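Local coordinates for protein glutathione transferase lambda1 (Populus trichocarpa, PDB 4PQH) that binds glutathione and, as a Lambda-class glutathione transferase, probably catalyses glutathione-dependent thiol-transfer or conjugation reactions linked to detoxification, at residues P21-D25 and E83-V88; T45-K49 and G105-F109; N133-F137 and F182-L186. The contacts are given in a common frame with arbitrary orientation. Numbering follows the deposited sequence.

Interaction 1: residues P21-D25 and E83-V88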
# COMPACT_ATOMS: atom_id res chain seq x y z
N PRO A 21 -6.17 12.75 19.59
CA PRO A 21 -4.78 12.56 20.00
C PRO A 21 -4.09 13.92 20.05
O PRO A 21 -4.66 14.91 19.59
CB PRO A 21 -4.20 11.70 18.86
CG PRO A 21 -5.37 11.23 18.06
CD PRO A 21 -6.39 12.30 18.21
N PRO A 22 -2.90 13.96 20.67
CA PRO A 22 -2.11 15.18 20.53
C PRO A 22 -1.82 15.34 19.05
O PRO A 22 -1.56 14.36 18.37
CB PRO A 22 -0.83 14.85 21.29
CG PRO A 22 -1.21 13.77 22.24
CD PRO A 22 -2.26 12.97 21.54
N VAL A 23 -1.91 16.57 18.56
CA VAL A 23 -1.43 16.86 17.21
C VAL A 23 -0.22 17.79 17.26
O VAL A 23 -0.24 18.80 17.95
CB VAL A 23 -2.54 17.46 16.33
CG1 VAL A 23 -1.99 17.79 14.95
CG2 VAL A 23 -3.70 16.48 16.22
N PHE A 24 0.82 17.41 16.53
CA PHE A 24 2.07 18.17 16.47
C PHE A 24 2.79 18.26 17.81
O PHE A 24 3.36 19.30 18.14
CB PHE A 24 1.84 19.57 15.88
CG PHE A 24 1.47 19.57 14.42
CD1 PHE A 24 1.66 18.44 13.64
CD2 PHE A 24 0.93 20.70 13.83
CE1 PHE A 24 1.33 18.44 12.30
CE2 PHE A 24 0.59 20.71 12.49
CZ PHE A 24 0.79 19.57 11.72
N ASP A 25 2.78 17.17 18.57
CA ASP A 25 3.51 17.12 19.83
C ASP A 25 4.92 16.56 19.64
O ASP A 25 5.68 16.41 20.60
CB ASP A 25 2.75 16.28 20.86
CG ASP A 25 2.70 14.81 20.50
OD1 ASP A 25 2.93 14.46 19.33
OD2 ASP A 25 2.41 13.99 21.40
N GLU A 83 1.50 12.45 9.94
CA GLU A 83 1.86 13.60 10.75
C GLU A 83 3.32 13.42 11.14
O GLU A 83 3.68 12.48 11.84
CB GLU A 83 0.99 13.62 12.00
CG GLU A 83 1.33 14.69 13.01
CD GLU A 83 0.60 14.49 14.32
OE1 GLU A 83 -0.37 13.70 14.34
OE2 GLU A 83 1.00 15.09 15.34
N HIS A 84 4.16 14.34 10.66
CA HIS A 84 5.60 14.24 10.89
C HIS A 84 6.20 15.63 10.76
O HIS A 84 5.92 16.34 9.79
CB HIS A 84 6.23 13.29 9.87
CG HIS A 84 7.71 13.10 10.05
ND1 HIS A 84 8.26 12.57 11.20
CD2 HIS A 84 8.75 13.37 9.22
CE1 HIS A 84 9.57 12.53 11.07
NE2 HIS A 84 9.90 13.01 9.89
N ASN A 85 7.01 16.02 11.74
CA ASN A 85 7.70 17.31 11.72
C ASN A 85 6.79 18.49 11.41
O ASN A 85 7.09 19.29 10.52
CB ASN A 85 8.87 17.29 10.73
CG ASN A 85 10.00 16.39 11.19
OD1 ASN A 85 10.12 16.06 12.37
ND2 ASN A 85 10.85 16.00 10.25
N ASN A 86 5.68 18.59 12.14
CA ASN A 86 4.76 19.72 12.03
C ASN A 86 4.13 19.90 10.65
O ASN A 86 3.82 21.01 10.23
CB ASN A 86 5.46 21.02 12.46
CG ASN A 86 6.08 20.92 13.84
OD1 ASN A 86 5.44 20.44 14.78
ND2 ASN A 86 7.33 21.35 13.96
N GLU A 87 3.93 18.78 9.96
CA GLU A 87 3.20 18.80 8.71
C GLU A 87 2.40 17.52 8.64
O GLU A 87 2.88 16.46 9.04
CB GLU A 87 4.17 18.90 7.52
CG GLU A 87 3.48 19.01 6.15
CD GLU A 87 4.46 19.08 4.99
OE1 GLU A 87 5.66 19.36 5.23
OE2 GLU A 87 4.04 18.86 3.84
N VAL A 88 1.16 17.61 8.17
CA VAL A 88 0.39 16.42 7.85
C VAL A 88 0.31 16.33 6.34
O VAL A 88 -0.07 17.29 5.66
CB VAL A 88 -1.02 16.45 8.45
CG1 VAL A 88 -1.78 15.19 8.05
CG2 VAL A 88 -0.96 16.56 9.97
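The outer β-hairpin of the thioredoxin-like N-terminal domain of this GST is covered here by the loop that runs into the first strand. Strands 81-84 and 87-90 are antiparallel neighbours joined by a two-residue turn: His84 N reaches Glu87 O at 3.0 Å and Glu87 N returns to His84 O at 3.2 Å, while Asn85 and Asn86 both take left-handed backbone angles, a type I' turn. Phe24, also with left-handed backbone angles, carries the largest share of the contact. Its m rotamer brings the ring up to the turn, so that Asn86 CA sits 3.8 Å from the centroid of the Phe24 ring and 16° off its normal, a CH-π contact over the face; Phe24 CZ is 3.5 Å from Asn86 C. The same ring reaches along the last strand, with Phe24 CE1 3.8 Å from Val88 CG2. Asn86 also touches the stem of the phenylalanine, its OD1 lying 3.9 Å from Phe24 CB. Glu83 supplies the polar half. Its extended side chain (chi1 and chi2 both t) points toward the loop, and its carboxylate is shared: OE1 bonds to Tyr31 OH, and OE2 makes a salt bridge with Arg29, both on strand 28-32. Arg29 also pairs with Asp25, which probably offsets the like charges where Asp25 OD1 stands 4.5 Å from Glu83 OE2. The one hydrogen bond between the two segments is short and nearly straight, from Phe24 N to Glu83 OE2, 2.6 Å long with an N-H···O angle of 165°.

Interaction 2: residues T45-K49 and G105-F109; sequences TRNCK and GPSLF
In the thioredoxin-like N-terminal domain of the GST fold, the end of helix 37-48 packs against the irregular segment that leaves helix 92-102 for the C-terminal domain. Residues 45-48 are helical; Lys49 (phi/psi -95/3) steps off, its N still bonded to Thr45 O at 3.1 Å. The backbones come closest at Lys49 and Gly105, CA to CA 4.4 Å. Gly105 takes 109/171, angles that call for glycine, and its CA makes a C-H···O contact with Lys49 O at 3.4 Å; a CB would clash with that oxygen. Pro106 (-59/141) lays CG 3.5 Å from Cys48 O. Ser107 (-69/133) continues extended. Leu108 (-108/24, rotamer mt) turns its side chain toward the helix, with CD1 4.0 Å from Cys48 CB, 4.1 Å from Thr45 CG2 and 3.7 Å from Lys49 CG. Phe109 (-146/128) packs against helix 113-137. Lys49, with chi angles m, t, p, p, brings its ammonium to the backbone of Gly105 and Pro106. Asp100 forms a salt bridge with it and accepts a hydrogen bond from Leu108 N. Water 1 accepts from Lys49 NZ at 2.8 Å and donates to Gly105 O at 2.6 Å, while Lys49 NZ bonds directly to Pro106 O at 2.8 Å.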
# COMPACT_ATOMS: atom_id res chain seq x y z
N THR A 45 5.22 0.03 4.30
CA THR A 45 6.48 0.76 4.20
C THR A 45 7.11 0.96 5.58
O THR A 45 8.29 0.68 5.78
CB THR A 45 6.30 2.09 3.46
OG1 THR A 45 5.79 1.82 2.15
CG2 THR A 45 7.65 2.81 3.32
N ARG A 46 6.31 1.43 6.53
CA ARG A 46 6.72 1.54 7.92
C ARG A 46 7.32 0.24 8.45
O ARG A 46 8.43 0.24 8.98
CB ARG A 46 5.51 1.95 8.76
CG ARG A 46 5.61 1.71 10.27
CD ARG A 46 4.21 1.87 10.88
NE ARG A 46 4.13 1.84 12.34
CZ ARG A 46 3.79 0.77 13.05
NH1 ARG A 46 3.54 -0.39 12.44
NH2 ARG A 46 3.70 0.84 14.37
N ASN A 47 6.62 -0.87 8.26
CA ASN A 47 7.09 -2.13 8.80
C ASN A 47 8.36 -2.61 8.12
O ASN A 47 9.27 -3.11 8.79
CB ASN A 47 6.03 -3.21 8.66
CG ASN A 47 4.84 -2.99 9.58
OD1 ASN A 47 4.75 -1.99 10.29
ND2 ASN A 47 3.92 -3.94 9.56
N CYS A 48 8.42 -2.48 6.80
CA CYS A 48 9.57 -2.96 6.05
C CYS A 48 10.84 -2.21 6.42
O CYS A 48 11.95 -2.73 6.28
CB CYS A 48 9.33 -2.84 4.55
SG CYS A 48 8.15 -4.02 3.90
N LYS A 49 10.68 -0.99 6.91
CA LYS A 49 11.83 -0.20 7.33
C LYS A 49 12.12 -0.32 8.82
O LYS A 49 13.04 0.32 9.33
CB LYS A 49 11.64 1.27 6.91
CG LYS A 49 11.66 1.46 5.41
CD LYS A 49 11.49 2.92 5.02
CE LYS A 49 12.80 3.68 5.19
NZ LYS A 49 13.79 3.31 4.14
N GLY A 105 16.32 2.74 8.35
CA GLY A 105 15.90 1.43 7.89
C GLY A 105 16.39 1.20 6.48
O GLY A 105 16.90 2.13 5.85
N PRO A 106 16.26 -0.03 5.98
CA PRO A 106 16.73 -0.34 4.62
C PRO A 106 16.06 0.52 3.56
O PRO A 106 14.87 0.83 3.64
CB PRO A 106 16.33 -1.81 4.43
CG PRO A 106 15.30 -2.08 5.47
CD PRO A 106 15.67 -1.20 6.64
N SER A 107 16.84 0.94 2.56
CA SER A 107 16.29 1.69 1.44
C SER A 107 15.39 0.81 0.61
O SER A 107 15.76 -0.31 0.25
CB SER A 107 17.42 2.23 0.55
OG SER A 107 16.88 2.81 -0.63
N LEU A 108 14.21 1.33 0.27
CA LEU A 108 13.27 0.59 -0.56
C LEU A 108 13.16 1.16 -1.98
O LEU A 108 12.15 0.97 -2.66
CB LEU A 108 11.89 0.56 0.12
CG LEU A 108 11.91 -0.07 1.52
CD1 LEU A 108 10.56 0.10 2.19
CD2 LEU A 108 12.29 -1.54 1.46
N PHE A 109 14.20 1.85 -2.44
CA PHE A 109 14.18 2.36 -3.80
C PHE A 109 15.60 2.35 -4.36
O PHE A 109 16.52 2.86 -3.72
CB PHE A 109 13.57 3.77 -3.85
CG PHE A 109 12.87 4.09 -5.14
CD1 PHE A 109 11.77 3.34 -5.55
CD2 PHE A 109 13.29 5.13 -5.94
CE1 PHE A 109 11.10 3.64 -6.73
CE2 PHE A 109 12.64 5.43 -7.12
CZ PHE A 109 11.54 4.68 -7.52
O HOH W 1 16.09 4.49 5.12

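Interaction 3: residues N133-F137 and F182-L186; sequences NNSTF and FQPAL
Both segments are α-helical and run in nearly the same direction: 133-137 is the last turn of helix 113-137, and 182-186 lies within helix 170-190. The segment axes approach to 11.3 Å with a signed crossing angle of 22°. The register pairs Asn133 with Phe182 (CA to CA 7.0 Å) and Phe137 with Leu186 (7.6 Å), one turn further on. Phe137 N bonds to Asn133 O at 3.0 Å and Leu186 N to Phe182 O at 2.9 Å; Pro184, lacking an N-H for the turn before it, kinks the second helix on a side turned from the contact. All the key side chains have chi1 near m. Phe182 (chi2 -22°) points toward the first helix and receives Asn133 CB over its face, 3.6 Å from the ring centroid and 13° off the normal, a CH-π contact. Asn133 (chi2 -87°) bonds through ND2 to Phe129 O, whereas Asn133 OD1 is buried without a polar partner, 3.5 Å from CD1 of Leu186 (rotamer mt). Phe137 (chi2 -48°) reaches across, CE1 lying 3.6 Å from Ala185 CB and 3.7 Å from Leu186 CD2. Its ring meets that of Phe182 obliquely, centroids 5.8 Å apart and planes at 54°, with Phe137 CE2 3.6 Å from Phe182 CD1. Thr136 adds CG2 at 3.9 Å from Leu186 CD2. Ala144 and Phe148 of helix 144-154 pack against both Asn133 and Leu186, making this a largely apolar three-helix junction in the all-helical C-terminal domain characteristic of GSTs.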
# COMPACT_ATOMS: atom_id res chain seq x y z
N ASN A 133 -9.47 -3.61 -12.89
CA ASN A 133 -10.04 -4.60 -12.00
C ASN A 133 -11.45 -4.24 -11.56
O ASN A 133 -12.35 -5.07 -11.59
CB ASN A 133 -9.11 -4.84 -10.81
CG ASN A 133 -8.00 -5.79 -11.15
OD1 ASN A 133 -8.16 -7.00 -11.05
ND2 ASN A 133 -6.88 -5.26 -11.62
N ASN A 134 -11.64 -2.99 -11.17
CA ASN A 134 -12.96 -2.52 -10.79
C ASN A 134 -13.98 -2.61 -11.92
O ASN A 134 -15.13 -2.97 -11.68
CB ASN A 134 -12.87 -1.12 -10.20
CG ASN A 134 -12.28 -1.13 -8.81
OD1 ASN A 134 -12.65 -1.97 -7.98
ND2 ASN A 134 -11.36 -0.23 -8.54
N SER A 135 -13.55 -2.31 -13.14
CA SER A 135 -14.39 -2.48 -14.33
C SER A 135 -14.87 -3.92 -14.43
O SER A 135 -16.02 -4.18 -14.77
CB SER A 135 -13.61 -2.10 -15.59
OG SER A 135 -14.40 -2.29 -16.76
N THR A 136 -13.98 -4.86 -14.12
CA THR A 136 -14.31 -6.27 -14.20
C THR A 136 -15.32 -6.67 -13.13
O THR A 136 -16.32 -7.32 -13.43
CB THR A 136 -13.04 -7.13 -14.08
OG1 THR A 136 -12.17 -6.81 -15.17
CG2 THR A 136 -13.38 -8.61 -14.12
N PHE A 137 -15.07 -6.25 -11.90
CA PHE A 137 -15.98 -6.56 -10.79
C PHE A 137 -17.38 -5.99 -11.05
O PHE A 137 -18.37 -6.61 -10.69
CB PHE A 137 -15.45 -6.00 -9.47
CG PHE A 137 -14.17 -6.63 -9.04
CD1 PHE A 137 -14.02 -8.00 -9.04
CD2 PHE A 137 -13.11 -5.84 -8.65
CE1 PHE A 137 -12.83 -8.58 -8.64
CE2 PHE A 137 -11.91 -6.41 -8.25
CZ PHE A 137 -11.78 -7.78 -8.25
N PHE A 182 -7.68 -8.05 -5.09
CA PHE A 182 -8.21 -8.44 -6.40
C PHE A 182 -8.11 -9.94 -6.63
O PHE A 182 -8.99 -10.53 -7.27
CB PHE A 182 -7.50 -7.70 -7.55
CG PHE A 182 -7.65 -6.20 -7.51
CD1 PHE A 182 -8.69 -5.59 -6.81
CD2 PHE A 182 -6.75 -5.40 -8.19
CE1 PHE A 182 -8.81 -4.20 -6.80
CE2 PHE A 182 -6.86 -4.02 -8.18
CZ PHE A 182 -7.90 -3.42 -7.48
N GLN A 183 -7.05 -10.56 -6.13
CA GLN A 183 -6.86 -11.99 -6.37
C GLN A 183 -8.03 -12.86 -5.87
O GLN A 183 -8.63 -13.59 -6.66
CB GLN A 183 -5.52 -12.49 -5.83
CG GLN A 183 -5.33 -13.99 -6.05
CD GLN A 183 -3.96 -14.50 -5.66
OE1 GLN A 183 -3.26 -13.89 -4.86
NE2 GLN A 183 -3.57 -15.62 -6.24
N PRO A 184 -8.37 -12.79 -4.57
CA PRO A 184 -9.47 -13.64 -4.10
C PRO A 184 -10.81 -13.20 -4.68
O PRO A 184 -11.68 -14.05 -4.89
CB PRO A 184 -9.45 -13.45 -2.58
CG PRO A 184 -8.77 -12.15 -2.36
CD PRO A 184 -7.74 -12.05 -3.45
N ALA A 185 -10.99 -11.91 -4.95
CA ALA A 185 -12.27 -11.45 -5.47
C ALA A 185 -12.49 -11.94 -6.90
O ALA A 185 -13.60 -12.34 -7.26
CB ALA A 185 -12.37 -9.94 -5.39
N LEU A 186 -11.45 -11.94 -7.72
CA LEU A 186 -11.58 -12.47 -9.07
C LEU A 186 -11.86 -13.97 -9.04
O LEU A 186 -12.62 -14.49 -9.85
CB LEU A 186 -10.32 -12.17 -9.88
CG LEU A 186 -10.20 -10.72 -10.36
CD1 LEU A 186 -8.78 -10.44 -10.82
CD2 LEU A 186 -11.22 -10.42 -11.46

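From the N terminus, the loop before strand 28-32 is the first partner to appear. Interaction 1 joins it to the hairpin 83-88, closing, at the outer edge of the sheet, a loop that takes in most of the thioredoxin-like domain. Interaction 2 crosses it: residues 45-49 lie within that loop, but their partner 105-109 comes after the hairpin, so the helix following the first strand is tied to the exit toward the helical domain. The centres of these two contacts are about 21 Å apart. Interaction 3 opens only later and follows in series, joining helices 113-137 and 170-190 within the C-terminal domain, on the opposite side of the chain's centre from both others.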